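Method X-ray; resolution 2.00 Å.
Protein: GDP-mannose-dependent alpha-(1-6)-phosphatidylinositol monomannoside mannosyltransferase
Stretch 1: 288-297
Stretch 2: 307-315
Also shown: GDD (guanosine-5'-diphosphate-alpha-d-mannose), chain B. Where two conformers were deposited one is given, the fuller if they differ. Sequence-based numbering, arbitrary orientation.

Stretch 1 288-297: DVEGLGIVYL
Stretch 2 307-315: IAGTSGGAP

The two stretches pack a loop leading into a helix (288-297) against a strand and the glycine-rich turn after it (307-315), burying 390 Å² in total. Register is set at Glu290-Gly312 and Leu292-Gly313, whose CA atoms lie 5.0 and 4.3 Å apart, and, more loosely, at Tyr296-Ala308, 7.2 Å apart. The loop runs alongside the turn in the same sense at 290-292 and 312-313, while Tyr296 reaches back to Ala308.

Two hydrogen bonds fix the loop to the turn. Glu290 N donates to Ser311 OG over 3.1 Å, almost linearly at 175°; Gly313 N donates to Glu290 O over 2.8 Å at 155°. Glu290 therefore uses both of its backbone polar groups. Its extended backbone (phi/psi -80/107) follows Val289 (-138/150), and Ser311, with CB toward the loop and chi1 t (-174°), carries its hydroxyl to the amide. Ser311 to Ala314 form a type II' turn closed by Ala314 N to Ser311 O at 3.0 Å. Gly312 occupies its second position with phi/psi 50/-121, where positive phi favours glycine, and Gly313 follows at -91/2.

Three CA-H...O contacts continue the same backbone packing: Gly312 CA to Glu290 O at 3.3 Å, Gly313 CA to Gly291 O at 3.4 Å and Ala314 CA to Leu292 O at 3.3 Å. At Gly312 and Gly313 such closeness depends on the absence of a side chain. A CB on Gly312 would lie 2.1 Å from Glu290 O and 2.7 Å from Val289 CG2, and one on Gly313 would lie 2.2 Å from Gly291 O. Gly291 (-61/-46) and Leu292 (-145/-68) bend the loop; the Leu292 CB points away, and the residue's closest contact is through its carbonyl O, 3.3 Å from Ala314 CA. Gly293 adopts 108/80, a conformation that itself calls for glycine; a CB there would also clash with Tyr296 CD2 at 2.6 Å.

Apolar contacts centre on Tyr296, which loses 78 Å² to the second stretch, the largest share of any residue. Its chi1 is m (-57°) and chi2 -58°, directing the ring from the helix toward Ala308. The methyl of Ala308 sits over one face, its CB 3.8 Å from the ring centroid and 23° off the normal, in a CH-pi contact; Tyr296 CE1 to Ala308 CB is 3.5 Å. Tyr296 CE2 approaches Ala314 CB at 3.6 Å, so two small alanines accommodate the large ring. Earlier in the chain, Val289 in rotamer p (69°) makes van der Waals contact with the turn, its CG2 3.4 Å from Ser311 OG and 3.5 Å from Gly312 CA.

The side chain of Glu290 starts toward the turn, but with chi1 t (-165°), chi2 p (63°) and chi3 48° its end leads away, bringing OE2 within 3.6 Å of O3A of the GDP-mannose ligand. The amides of Ile294 and Val295 make weak hydrogen bonds to the ligand, Ile294 N to O1A and Val295 N to O2A, each 3.5 Å.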

# COMPACT_ATOMS: atom_id res chain seq x y z
N ASP A 288 -12.48 6.19 -7.97
CA ASP A 288 -12.01 6.44 -6.61
C ASP A 288 -12.16 5.13 -5.81
O ASP A 288 -13.21 4.86 -5.23
CB ASP A 288 -12.81 7.58 -5.98
CG ASP A 288 -12.13 8.19 -4.78
OD1 ASP A 288 -10.88 8.16 -4.71
OD2 ASP A 288 -12.85 8.71 -3.90
N VAL A 289 -11.10 4.33 -5.81
CA VAL A 289 -11.17 2.97 -5.31
C VAL A 289 -9.95 2.60 -4.46
O VAL A 289 -8.85 3.11 -4.67
CB VAL A 289 -11.36 1.98 -6.50
CG1 VAL A 289 -10.11 1.91 -7.40
CG2 VAL A 289 -11.77 0.61 -6.03
N GLU A 290 -10.17 1.70 -3.50
CA GLU A 290 -9.10 1.16 -2.68
C GLU A 290 -8.38 0.06 -3.45
O GLU A 290 -8.93 -1.04 -3.63
CB GLU A 290 -9.66 0.63 -1.35
CG GLU A 290 -8.61 0.38 -0.27
CD GLU A 290 -7.89 1.64 0.16
OE1 GLU A 290 -8.56 2.66 0.44
OE2 GLU A 290 -6.65 1.61 0.24
N GLY A 291 -7.18 0.36 -3.92
CA GLY A 291 -6.39 -0.58 -4.71
C GLY A 291 -6.07 -1.86 -3.96
O GLY A 291 -6.22 -2.96 -4.49
N LEU A 292 -5.63 -1.70 -2.72
CA LEU A 292 -5.40 -2.83 -1.83
C LEU A 292 -5.75 -2.45 -0.39
O LEU A 292 -6.72 -2.96 0.17
CB LEU A 292 -3.95 -3.33 -1.94
CG LEU A 292 -3.58 -4.57 -1.12
CD1 LEU A 292 -4.31 -5.82 -1.61
CD2 LEU A 292 -2.08 -4.77 -1.12
N GLY A 293 -4.96 -1.55 0.20
CA GLY A 293 -5.20 -1.11 1.57
C GLY A 293 -4.16 -1.65 2.52
O GLY A 293 -4.41 -2.63 3.23
N ILE A 294 -2.99 -1.02 2.54
CA ILE A 294 -1.90 -1.44 3.40
C ILE A 294 -2.24 -1.30 4.89
O ILE A 294 -1.72 -2.05 5.72
CB ILE A 294 -0.55 -0.75 3.02
CG1 ILE A 294 0.65 -1.44 3.68
CG2 ILE A 294 -0.56 0.73 3.36
CD1 ILE A 294 1.17 -2.62 2.90
N VAL A 295 -3.12 -0.35 5.22
CA VAL A 295 -3.55 -0.14 6.61
C VAL A 295 -4.14 -1.40 7.25
O VAL A 295 -3.98 -1.62 8.46
CB VAL A 295 -4.52 1.07 6.78
CG1 VAL A 295 -3.81 2.38 6.48
CG2 VAL A 295 -5.78 0.91 5.92
N TYR A 296 -4.82 -2.22 6.45
CA TYR A 296 -5.41 -3.48 6.92
C TYR A 296 -4.33 -4.50 7.29
O TYR A 296 -4.50 -5.29 8.23
CB TYR A 296 -6.32 -4.09 5.86
CG TYR A 296 -7.47 -3.22 5.38
CD1 TYR A 296 -8.42 -2.72 6.28
CD2 TYR A 296 -7.62 -2.92 4.03
CE1 TYR A 296 -9.48 -1.93 5.83
CE2 TYR A 296 -8.67 -2.13 3.58
CZ TYR A 296 -9.60 -1.64 4.48
OH TYR A 296 -10.64 -0.86 4.03
N LEU A 297 -3.24 -4.49 6.53
CA LEU A 297 -2.11 -5.38 6.75
C LEU A 297 -1.32 -4.95 7.97
O LEU A 297 -0.84 -5.78 8.74
CB LEU A 297 -1.21 -5.42 5.51
CG LEU A 297 -1.91 -5.77 4.19
CD1 LEU A 297 -0.96 -5.57 3.03
CD2 LEU A 297 -2.45 -7.20 4.21
N ILE A 307 -11.95 -4.65 10.49
CA ILE A 307 -13.15 -4.48 9.68
C ILE A 307 -12.74 -3.69 8.44
O ILE A 307 -12.25 -2.56 8.53
CB ILE A 307 -14.31 -3.79 10.45
CG1 ILE A 307 -14.78 -4.69 11.61
CG2 ILE A 307 -15.47 -3.47 9.51
CD1 ILE A 307 -15.80 -4.06 12.53
N ALA A 308 -12.91 -4.33 7.28
CA ALA A 308 -12.54 -3.74 6.00
C ALA A 308 -13.79 -3.43 5.18
O ALA A 308 -14.87 -3.95 5.46
CB ALA A 308 -11.61 -4.67 5.23
N GLY A 309 -13.63 -2.57 4.17
CA GLY A 309 -14.73 -2.22 3.27
C GLY A 309 -14.78 -3.09 2.03
O GLY A 309 -13.93 -3.96 1.83
N THR A 310 -15.78 -2.84 1.20
CA THR A 310 -16.02 -3.63 -0.01
C THR A 310 -15.26 -3.10 -1.23
O THR A 310 -15.24 -3.74 -2.27
CB THR A 310 -17.52 -3.68 -0.36
OG1 THR A 310 -18.03 -2.34 -0.45
CG2 THR A 310 -18.30 -4.46 0.69
N SER A 311 -14.63 -1.93 -1.08
CA SER A 311 -13.98 -1.24 -2.20
C SER A 311 -12.76 -1.95 -2.76
O SER A 311 -11.84 -2.30 -2.01
CB SER A 311 -13.59 0.18 -1.80
OG SER A 311 -13.08 0.89 -2.92
N GLY A 312 -12.75 -2.15 -4.07
CA GLY A 312 -11.58 -2.65 -4.80
C GLY A 312 -10.92 -3.89 -4.24
O GLY A 312 -11.55 -4.95 -4.13
N GLY A 313 -9.64 -3.76 -3.90
CA GLY A 313 -8.85 -4.88 -3.38
C GLY A 313 -8.87 -5.03 -1.87
O GLY A 313 -8.21 -5.92 -1.33
N ALA A 314 -9.63 -4.17 -1.18
CA ALA A 314 -9.72 -4.22 0.29
C ALA A 314 -10.07 -5.59 0.88
O ALA A 314 -9.40 -6.03 1.83
CB ALA A 314 -10.68 -3.14 0.82
N PRO A 315 -11.11 -6.28 0.35
CA PRO A 315 -11.44 -7.60 0.89
C PRO A 315 -10.32 -8.64 0.74
O PRO A 315 -10.28 -9.62 1.49
CB PRO A 315 -12.67 -8.02 0.07
CG PRO A 315 -13.24 -6.75 -0.44
CD PRO A 315 -12.05 -5.90 -0.73
N2 GDD B . 2.81 8.36 10.02
C2 GDD B . 1.50 8.29 9.70
N1 GDD B . 0.59 9.05 10.37
N3 GDD B . 1.10 7.47 8.70
C4 GDD B . -0.22 7.39 8.36
C5 GDD B . -1.15 8.15 9.03
C6 GDD B . -0.73 8.99 10.06
O6 GDD B . -1.54 9.70 10.68
N7 GDD B . -2.36 7.88 8.50
C8 GDD B . -2.18 6.97 7.51
N9 GDD B . -0.87 6.67 7.43
C1' GDD B . -0.22 5.72 6.50
C2' GDD B . -0.58 4.28 6.87
O2' GDD B . 0.28 3.77 7.89
C3' GDD B . -0.42 3.55 5.55
O3' GDD B . 0.91 3.04 5.42
C4' GDD B . -0.67 4.61 4.48
O4' GDD B . -0.64 5.88 5.14
C5' GDD B . -2.02 4.42 3.79
O5' GDD B . -1.89 3.65 2.60
PA GDD B . -2.99 2.90 2.03
O1A GDD B . -2.56 2.15 1.13
O2A GDD B . -3.53 2.19 2.92
O3A GDD B . -4.00 3.78 1.48
PB GDD B . -3.74 4.84 0.52
O2B GDD B . -2.85 4.51 -0.30
O3B GDD B . -4.79 5.09 -0.11
O1B GDD B . -3.34 6.04 1.21